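PDB 4GV8: DUTPase from Staphylococcus phage 11, which hydrolyses dUTP to dUMP and pyrophosphate and, as a moonlighting phage enzyme, probably carries out a second role besides catalysis. Local coordinates for residues L37-K42 with N94-S99; P105-I110 with Y123-I128; E55-L60 with L137-I142. All blocks are in the same frame, centred on the assembly; numbering follows the deposited sequence.

How the interactions relate
Interactions 1 and 2 adjoin, their centres about 10 Å apart, and two probable hydrogen bonds join them: Asn94 ND2 lies 2.7 Å from Gly124 O, and Leu37 N lies 2.9 Å from Tyr126 O. Interaction 3 is on the other side of the chain's centre, about 31 Å from interaction 1 and about 33 Å from interaction 2, centre to centre. It lies nearest the nucleotide: the Val58 side chain is about 7 Å from a bound dUTP analogue, against about 9 Å for Ile110 in interaction 2 and about 13 Å for Leu37 in interaction 1, where Asp95 binds magnesium. Interactions 1 and 3 both reach the two other subunits, whereas interaction 2 touches no other chain.

Interaction 1: L37-K42 with N94-S99; sequences LEPQEK and NDAIAS. With MG (magnesium ion), chain H.
Gln40 reaches back with its side-chain amide to Asp95 and Ala96, using both NE2 hydrogens. One bond runs from Gln40 NE2 to Ala96 O at 2.7 Å, almost straight at 176°. The other goes from Gln40 NE2 to Asp95 OD1 at 3.0 Å. Both acceptors lie in the Gln40 amide plane, while OD1 is met from above the carboxylate plane. The bend at chi2 (-52°) turns CD back toward 94-99, and the amide it carries meets both acceptors.

Asn94, ending strand 89-94, holds the start of the loop after strand 35-37. Its CG is anti to the backbone N (chi1 -178°), and its amide lies alongside Pro39, where ND2 donates to Leu37 O at 3.0 Å from above the carbonyl plane. ND2 also hydrogen-bonds Gly124 O, its strongest polar partner. The backbone of Asn94 is bonded at both N and O: Gln40 N to Asn94 O at 2.6 Å and Asn94 N to Glu41 O at 2.8 Å. Pro39 CB packs on Ala96 CB.

Glu38 to Glu41 form a type II beta turn with Pro39 and Gln40 at its corners, while Asn94 OD1 accepts from Ala96 N at 3.1 Å, closing an Asx turn. Glu41 OE1 braces the first turn by accepting from Glu38 N.

The Asp95 carboxylate faces the magnesium ion with both oxygens, OD2 at 2.5 Å and OD1 at 2.7 Å. Three waters also bind the metal, and water 1 donates to Gln40 OE1. Asp95 of the second subunit and Asp95 of the third subunit bind the same ion, joining all three chains. Lys93 forms a salt bridge with Asp95 OD1 and bonds Gln40 OE1, and Lys93 of the third subunit reaches Asp95 OD2; with the metal, these lysines would be expected to offset the carboxylates.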
loop_
_atom_site.group_PDB
_atom_site.type_symbol
_atom_site.label_atom_id
_atom_site.label_comp_id
_atom_site.label_asym_id
_atom_site.label_seq_id
_atom_site.Cartn_x
_atom_site.Cartn_y
_atom_site.Cartn_z
ATOM N N LEU B 37 -4.090 -8.960 18.845
ATOM C CA LEU B 37 -2.889 -8.727 18.053
ATOM C C LEU B 37 -1.980 -7.709 18.782
ATOM O O LEU B 37 -2.294 -6.513 18.891
ATOM C CB LEU B 37 -3.285 -8.251 16.641
ATOM C CG LEU B 37 -2.292 -8.484 15.478
ATOM C CD1 LEU B 37 -2.039 -9.998 15.289
ATOM C CD2 LEU B 37 -2.833 -7.828 14.195
ATOM N N GLU B 38 -0.848 -8.201 19.275
ATOM C CA GLU B 38 0.053 -7.406 20.097
ATOM C C GLU B 38 1.116 -6.749 19.202
ATOM O O GLU B 38 1.270 -7.126 18.037
ATOM C CB GLU B 38 0.670 -8.319 21.166
ATOM C CG GLU B 38 -0.389 -9.027 22.019
ATOM C CD GLU B 38 -0.098 -9.055 23.524
ATOM O OE1 GLU B 38 1.020 -8.677 23.939
ATOM O OE2 GLU B 38 -1.024 -9.461 24.293
ATOM N N PRO B 39 1.835 -5.741 19.726
ATOM C CA PRO B 39 2.826 -5.050 18.895
ATOM C C PRO B 39 3.750 -5.989 18.145
ATOM O O PRO B 39 4.283 -6.994 18.698
ATOM C CB PRO B 39 3.602 -4.202 19.890
ATOM C CG PRO B 39 2.626 -3.950 21.008
ATOM C CD PRO B 39 1.731 -5.140 21.073
ATOM N N GLN B 40 3.869 -5.663 16.863
ATOM C CA GLN B 40 4.716 -6.326 15.898
ATOM C C GLN B 40 4.144 -7.651 15.364
ATOM O O GLN B 40 4.759 -8.239 14.484
ATOM C CB GLN B 40 6.146 -6.447 16.427
ATOM C CG GLN B 40 6.871 -5.113 16.487
ATOM C CD GLN B 40 6.793 -4.400 15.146
ATOM O OE1 GLN B 40 7.405 -4.831 14.180
ATOM N NE2 GLN B 40 6.029 -3.305 15.083
ATOM N N GLU B 41 2.976 -8.072 15.865
ATOM C CA GLU B 41 2.308 -9.338 15.412
ATOM C C GLU B 41 1.572 -9.217 14.089
ATOM O O GLU B 41 1.068 -8.151 13.743
ATOM C CB GLU B 41 1.352 -9.891 16.492
ATOM C CG GLU B 41 2.146 -10.296 17.745
ATOM C CD GLU B 41 1.336 -11.023 18.787
ATOM O OE1 GLU B 41 0.106 -10.880 18.779
ATOM O OE2 GLU B 41 1.949 -11.683 19.672
ATOM N N LYS B 42 1.536 -10.333 13.366
ATOM C CA LYS B 42 0.952 -10.448 12.021
ATOM C C LYS B 42 -0.116 -11.562 12.053
ATOM O O LYS B 42 0.013 -12.527 12.761
ATOM C CB LYS B 42 2.034 -10.791 10.983
ATOM C CG LYS B 42 3.044 -9.662 10.757
ATOM C CD LYS B 42 4.246 -10.102 9.968
ATOM C CE LYS B 42 3.834 -10.710 8.625
ATOM N NZ LYS B 42 3.333 -9.684 7.652
ATOM N N ASN B 94 0.157 -5.471 13.499
ATOM C CA ASN B 94 0.209 -4.388 14.471
ATOM C C ASN B 94 1.623 -3.859 14.416
ATOM O O ASN B 94 2.552 -4.537 14.910
ATOM C CB ASN B 94 -0.169 -4.912 15.857
ATOM C CG ASN B 94 -0.183 -3.829 16.921
ATOM O OD1 ASN B 94 0.272 -2.734 16.657
ATOM N ND2 ASN B 94 -0.611 -4.182 18.176
ATOM N N ASP B 95 1.809 -2.688 13.779
ATOM C CA ASP B 95 3.157 -2.105 13.632
ATOM C C ASP B 95 3.607 -1.171 14.806
ATOM O O ASP B 95 4.633 -0.451 14.702
ATOM C CB ASP B 95 3.344 -1.390 12.283
ATOM C CG ASP B 95 4.787 -1.314 11.916
ATOM O OD1 ASP B 95 5.526 -2.233 12.359
ATOM O OD2 ASP B 95 5.219 -0.379 11.242
ATOM N N ALA B 96 2.868 -1.198 15.924
ATOM C CA ALA B 96 3.358 -0.557 17.166
ATOM C C ALA B 96 4.617 -1.273 17.631
ATOM O O ALA B 96 4.819 -2.480 17.360
ATOM C CB ALA B 96 2.307 -0.526 18.284
ATOM N N ILE B 97 5.512 -0.486 18.239
ATOM C CA ILE B 97 6.768 -0.982 18.790
ATOM C C ILE B 97 6.429 -1.683 20.118
ATOM O O ILE B 97 5.514 -1.268 20.848
ATOM C CB ILE B 97 7.829 0.156 19.006
ATOM C CG1 ILE B 97 8.372 0.665 17.678
ATOM C CG2 ILE B 97 9.019 -0.339 19.828
ATOM C CD1 ILE B 97 8.885 -0.417 16.760
ATOM N N ALA B 98 7.156 -2.765 20.398
ATOM C CA ALA B 98 6.884 -3.574 21.567
ATOM C C ALA B 98 7.049 -2.747 22.881
ATOM O O ALA B 98 7.970 -1.932 23.006
ATOM C CB ALA B 98 7.742 -4.852 21.540
ATOM N N SER B 99 6.112 -2.952 23.823
ATOM C CA SER B 99 6.085 -2.311 25.182
ATOM C C SER B 99 7.185 -2.758 26.217
ATOM O O SER B 99 7.263 -2.190 27.329
ATOM C CB SER B 99 4.684 -2.536 25.823
ATOM O OG SER B 99 4.604 -3.761 26.585
HETATM MG MG MG H . 7.624 -0.862 11.402
HETATM O O HOH W 1 8.639 -2.822 12.571
HETATM O O HOH W 2 7.218 -0.378 13.739
HETATM O O HOH W 3 9.867 0.183 12.059
#

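Interaction 2: P105-I110 with Y123-I128; sequences PGVFDI and YGTYQI
Phe108 and Tyr126 make a single backbone bridge between strands inclined at 66°, with Phe108 N donating to Thr125 O at 3.1 Å and Gln127 N to Phe108 O at 2.7 Å. The side chains of Phe108, Tyr123 and Tyr126 form an aromatic cluster at this crossing, where 105-110, probably part of the species-specific insert, packs on strand 126-128, which pairs with strand 35-37 of the jelly-roll.

The Phe108 ring edge, through CE1 and CZ, is directed at one face of Tyr123 in an offset edge-to-face pair, with centroids 5.5 Å apart and planes at 78°. CE1 comes in toward the rim of that face. Against Tyr126 it is Phe108 CB that makes the contact, a CH-pi approach 3.7 Å from the ring centroid, while Asp109 O sits at the edge of the same ring. Tyr126 OH hydrogen-bonds His72 N.

Beside the bridge, Val107 CG1 meets Thr125 CG2 and Val107 CG2 meets Gln127 CB. Past it the backbones separate, and water 4 spans them, donating to Gln127 O at 2.6 Å and accepting from Ile110 N at 3.1 Å.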
loop_
_atom_site.group_PDB
_atom_site.type_symbol
_atom_site.label_atom_id
_atom_site.label_comp_id
_atom_site.label_asym_id
_atom_site.label_seq_id
_atom_site.Cartn_x
_atom_site.Cartn_y
_atom_site.Cartn_z
ATOM N N PRO B 105 -4.902 -2.994 31.915
ATOM C CA PRO B 105 -6.073 -3.895 31.877
ATOM C C PRO B 105 -6.954 -3.753 30.607
ATOM O O PRO B 105 -7.752 -4.656 30.303
ATOM C CB PRO B 105 -6.844 -3.542 33.170
ATOM C CG PRO B 105 -5.889 -2.721 33.988
ATOM C CD PRO B 105 -4.969 -2.029 33.026
ATOM N N GLY B 106 -6.806 -2.639 29.886
ATOM C CA GLY B 106 -7.537 -2.433 28.648
ATOM C C GLY B 106 -6.778 -2.844 27.388
ATOM O O GLY B 106 -5.569 -3.040 27.419
ATOM N N VAL B 107 -7.528 -2.990 26.295
ATOM C CA VAL B 107 -7.022 -3.219 24.937
ATOM C C VAL B 107 -7.631 -2.152 24.023
ATOM O O VAL B 107 -8.717 -1.640 24.275
ATOM C CB VAL B 107 -7.436 -4.601 24.323
ATOM C CG1 VAL B 107 -6.642 -5.737 24.923
ATOM C CG2 VAL B 107 -8.940 -4.866 24.465
ATOM N N PHE B 108 -6.932 -1.863 22.939
ATOM C CA PHE B 108 -7.443 -0.991 21.904
ATOM C C PHE B 108 -8.291 -1.783 20.933
ATOM O O PHE B 108 -8.030 -2.980 20.640
ATOM C CB PHE B 108 -6.309 -0.315 21.180
ATOM C CG PHE B 108 -5.562 0.692 22.034
ATOM C CD1 PHE B 108 -4.261 0.446 22.451
ATOM C CD2 PHE B 108 -6.164 1.871 22.401
ATOM C CE1 PHE B 108 -3.592 1.383 23.230
ATOM C CE2 PHE B 108 -5.487 2.829 23.149
ATOM C CZ PHE B 108 -4.203 2.572 23.574
ATOM N N ASP B 109 -9.323 -1.097 20.460
ATOM C CA ASP B 109 -10.096 -1.539 19.326
ATOM C C ASP B 109 -9.752 -0.709 18.065
ATOM O O ASP B 109 -8.863 0.193 18.088
ATOM C CB ASP B 109 -11.599 -1.514 19.658
ATOM C CG ASP B 109 -12.141 -0.115 19.966
ATOM O OD1 ASP B 109 -11.659 0.934 19.426
ATOM O OD2 ASP B 109 -13.103 -0.113 20.748
ATOM N N ILE B 110 -10.440 -1.056 16.973
ATOM C CA ILE B 110 -10.166 -0.486 15.650
ATOM C C ILE B 110 -10.646 0.985 15.515
ATOM O O ILE B 110 -10.300 1.619 14.556
ATOM C CB ILE B 110 -10.739 -1.367 14.481
ATOM C CG1 ILE B 110 -12.290 -1.385 14.488
ATOM C CG2 ILE B 110 -10.131 -2.751 14.522
ATOM C CD1 ILE B 110 -12.979 -1.651 13.148
ATOM N N TYR B 123 0.738 -2.956 26.578
ATOM C CA TYR B 123 0.204 -1.708 26.067
ATOM C C TYR B 123 0.514 -1.650 24.556
ATOM O O TYR B 123 1.630 -1.980 24.140
ATOM C CB TYR B 123 0.814 -0.473 26.862
ATOM C CG TYR B 123 0.150 0.868 26.492
ATOM C CD1 TYR B 123 -1.075 1.246 27.058
ATOM C CD2 TYR B 123 0.685 1.703 25.517
ATOM C CE1 TYR B 123 -1.719 2.442 26.701
ATOM C CE2 TYR B 123 0.053 2.908 25.143
ATOM C CZ TYR B 123 -1.148 3.278 25.746
ATOM O OH TYR B 123 -1.782 4.466 25.405
ATOM N N GLY B 124 -0.481 -1.284 23.736
ATOM C CA GLY B 124 -0.321 -1.269 22.263
ATOM C C GLY B 124 -0.959 -2.484 21.566
ATOM O O GLY B 124 -0.973 -2.597 20.320
ATOM N N THR B 125 -1.481 -3.400 22.387
ATOM C CA THR B 125 -2.240 -4.557 21.924
ATOM C C THR B 125 -3.635 -4.089 21.493
ATOM O O THR B 125 -4.252 -3.237 22.168
ATOM C CB THR B 125 -2.366 -5.632 23.067
ATOM O OG1 THR B 125 -1.083 -6.176 23.356
ATOM C CG2 THR B 125 -3.324 -6.748 22.653
ATOM N N TYR B 126 -4.108 -4.631 20.366
ATOM C CA TYR B 126 -5.478 -4.428 19.830
ATOM C C TYR B 126 -6.289 -5.713 19.942
ATOM O O TYR B 126 -5.742 -6.827 19.822
ATOM C CB TYR B 126 -5.447 -4.017 18.338
ATOM C CG TYR B 126 -4.975 -2.592 18.174
ATOM C CD1 TYR B 126 -5.891 -1.552 18.055
ATOM C CD2 TYR B 126 -3.664 -2.306 18.199
ATOM C CE1 TYR B 126 -5.492 -0.254 17.926
ATOM C CE2 TYR B 126 -3.214 -1.007 18.110
ATOM C CZ TYR B 126 -4.131 0.023 17.986
ATOM O OH TYR B 126 -3.688 1.303 17.852
ATOM N N GLN B 127 -7.591 -5.571 20.196
ATOM C CA GLN B 127 -8.500 -6.682 19.963
ATOM C C GLN B 127 -9.452 -6.350 18.777
ATOM O O GLN B 127 -10.165 -5.336 18.759
ATOM C CB GLN B 127 -9.286 -7.071 21.204
ATOM C CG GLN B 127 -10.045 -8.395 20.991
ATOM C CD GLN B 127 -10.612 -8.877 22.272
ATOM O OE1 GLN B 127 -9.866 -9.095 23.216
ATOM N NE2 GLN B 127 -11.950 -8.967 22.355
ATOM N N ILE B 128 -9.324 -7.163 17.745
ATOM C CA ILE B 128 -10.193 -7.131 16.579
ATOM C C ILE B 128 -11.319 -8.115 16.952
ATOM O O ILE B 128 -11.076 -9.242 17.423
ATOM C CB ILE B 128 -9.438 -7.644 15.318
ATOM C CG1 ILE B 128 -8.311 -6.674 14.957
ATOM C CG2 ILE B 128 -10.378 -7.915 14.138
ATOM C CD1 ILE B 128 -7.147 -7.366 14.304
HETATM O O HOH W 4 -11.802 -3.740 17.547
#

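Interaction 3: E55-L60 with L137-I142; sequences EGYVGL and LVIVPI
Val58 and Val140 face each other as a hydrogen-bonded pair, Val58 N donating to Val140 O at 2.9 Å and Val140 N to Val58 O at 3.0 Å. Leu60 and Val138 repeat this reciprocal pattern, with Leu60 N to Val138 O at 2.8 Å, and Ile142 N extends the ladder to Gly56 O at 3.0 Å, though from well above that carbonyl plane. The non-hydrogen-bonded pair of Gly59 and Ile139 turns its polar backbone atoms outward: Gly59 bonds Ile80, and Ile139 makes backbone hydrogen bonds with the third subunit. Leu137 bonds Tyr27. Pro141 has no N-H to give.

Val58 and Val140 lie side by side, and CG1 of Val58 is tight against CG2 of Val140 at 3.4 Å. Ile142 CG2 presses on the same Val58 methyl at 3.5 Å. On the other face, Tyr57 CB rests on Ile139 CG2 at 3.7 Å, its ring reaching Pro141 and stacking with Trp143 of the third subunit.

Segments 57-60 and 137-141 run antiparallel at 158°; the strands they belong to, 57-63 and 133-141, are neighbours inside the jelly-roll sheet, and at this end they meet both other subunits of the dUTPase trimer.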
loop_
_atom_site.group_PDB
_atom_site.type_symbol
_atom_site.label_atom_id
_atom_site.label_comp_id
_atom_site.label_asym_id
_atom_site.label_seq_id
_atom_site.Cartn_x
_atom_site.Cartn_y
_atom_site.Cartn_z
ATOM N N GLU B 55 -13.642 -11.902 -14.885
ATOM C CA GLU B 55 -12.438 -11.693 -15.640
ATOM C C GLU B 55 -12.421 -10.252 -16.195
ATOM O O GLU B 55 -13.456 -9.699 -16.570
ATOM C CB GLU B 55 -12.322 -12.756 -16.745
ATOM C CG GLU B 55 -10.894 -12.839 -17.298
ATOM C CD GLU B 55 -10.701 -13.832 -18.444
ATOM O OE1 GLU B 55 -11.654 -14.617 -18.755
ATOM O OE2 GLU B 55 -9.572 -13.797 -19.014
ATOM N N GLY B 56 -11.261 -9.619 -16.190
ATOM C CA GLY B 56 -11.176 -8.238 -16.648
ATOM C C GLY B 56 -11.353 -7.179 -15.562
ATOM O O GLY B 56 -11.445 -5.983 -15.878
ATOM N N TYR B 57 -11.443 -7.640 -14.303
ATOM C CA TYR B 57 -11.429 -6.816 -13.097
ATOM C C TYR B 57 -10.553 -7.436 -12.018
ATOM O O TYR B 57 -10.340 -8.643 -12.004
ATOM C CB TYR B 57 -12.848 -6.698 -12.505
ATOM C CG TYR B 57 -13.850 -6.036 -13.393
ATOM C CD1 TYR B 57 -13.916 -4.650 -13.471
ATOM C CD2 TYR B 57 -14.727 -6.781 -14.165
ATOM C CE1 TYR B 57 -14.821 -4.021 -14.280
ATOM C CE2 TYR B 57 -15.647 -6.150 -14.997
ATOM C CZ TYR B 57 -15.670 -4.764 -15.052
ATOM O OH TYR B 57 -16.567 -4.088 -15.834
ATOM N N VAL B 58 -10.066 -6.585 -11.113
ATOM C CA VAL B 58 -9.327 -7.001 -9.930
ATOM C C VAL B 58 -9.957 -6.336 -8.694
ATOM O O VAL B 58 -10.440 -5.168 -8.757
ATOM C CB VAL B 58 -7.854 -6.654 -10.019
ATOM C CG1 VAL B 58 -7.609 -5.098 -9.926
ATOM C CG2 VAL B 58 -7.099 -7.438 -8.969
ATOM N N GLY B 59 -10.027 -7.106 -7.615
ATOM C CA GLY B 59 -10.453 -6.560 -6.368
ATOM C C GLY B 59 -9.210 -6.111 -5.596
ATOM O O GLY B 59 -8.139 -6.744 -5.605
ATOM N N LEU B 60 -9.356 -4.998 -4.922
ATOM C CA LEU B 60 -8.329 -4.472 -4.026
ATOM C C LEU B 60 -8.904 -4.465 -2.633
ATOM O O LEU B 60 -9.818 -3.682 -2.301
ATOM C CB LEU B 60 -7.962 -3.071 -4.446
ATOM C CG LEU B 60 -7.432 -2.950 -5.886
ATOM C CD1 LEU B 60 -7.352 -1.449 -6.182
ATOM C CD2 LEU B 60 -6.096 -3.704 -6.053
ATOM N N LEU B 137 -13.287 -3.208 -0.026
ATOM C CA LEU B 137 -13.034 -3.912 -1.294
ATOM C C LEU B 137 -13.452 -2.992 -2.441
ATOM O O LEU B 137 -14.636 -2.634 -2.590
ATOM C CB LEU B 137 -13.853 -5.235 -1.372
ATOM C CG LEU B 137 -13.602 -6.070 -2.647
ATOM C CD1 LEU B 137 -12.164 -6.654 -2.689
ATOM C CD2 LEU B 137 -14.720 -7.112 -2.863
ATOM N N VAL B 138 -12.456 -2.557 -3.220
ATOM C CA VAL B 138 -12.666 -1.684 -4.373
ATOM C C VAL B 138 -12.346 -2.533 -5.618
ATOM O O VAL B 138 -11.307 -3.179 -5.670
ATOM C CB VAL B 138 -11.733 -0.464 -4.303
ATOM C CG1 VAL B 138 -11.934 0.433 -5.562
ATOM C CG2 VAL B 138 -11.988 0.259 -2.989
ATOM N N ILE B 139 -13.231 -2.525 -6.614
ATOM C CA ILE B 139 -13.057 -3.323 -7.850
ATOM C C ILE B 139 -12.814 -2.380 -9.054
ATOM O O ILE B 139 -13.558 -1.395 -9.276
ATOM C CB ILE B 139 -14.260 -4.234 -8.149
ATOM C CG1 ILE B 139 -14.580 -5.189 -6.927
ATOM C CG2 ILE B 139 -13.932 -5.061 -9.405
ATOM C CD1 ILE B 139 -16.036 -5.447 -6.584
ATOM N N VAL B 140 -11.758 -2.691 -9.813
ATOM C CA VAL B 140 -11.286 -1.836 -10.850
ATOM C C VAL B 140 -11.044 -2.708 -12.078
ATOM O O VAL B 140 -10.660 -3.875 -11.972
ATOM C CB VAL B 140 -10.002 -1.038 -10.430
ATOM C CG1 VAL B 140 -10.230 -0.265 -9.109
ATOM C CG2 VAL B 140 -8.837 -1.990 -10.323
ATOM N N PRO B 141 -11.321 -2.156 -13.265
ATOM C CA PRO B 141 -11.034 -2.949 -14.481
ATOM C C PRO B 141 -9.521 -3.064 -14.668
ATOM O O PRO B 141 -8.788 -2.200 -14.165
ATOM C CB PRO B 141 -11.675 -2.115 -15.587
ATOM C CG PRO B 141 -11.554 -0.714 -15.062
ATOM C CD PRO B 141 -11.904 -0.851 -13.603
ATOM N N ILE B 142 -9.084 -4.134 -15.344
ATOM C CA ILE B 142 -7.675 -4.368 -15.625
ATOM C C ILE B 142 -7.453 -4.658 -17.098
ATOM O O ILE B 142 -8.394 -4.927 -17.832
ATOM C CB ILE B 142 -7.072 -5.504 -14.775
ATOM C CG1 ILE B 142 -7.904 -6.802 -14.920
ATOM C CG2 ILE B 142 -6.954 -5.028 -13.337
ATOM C CD1 ILE B 142 -7.357 -8.019 -14.237
#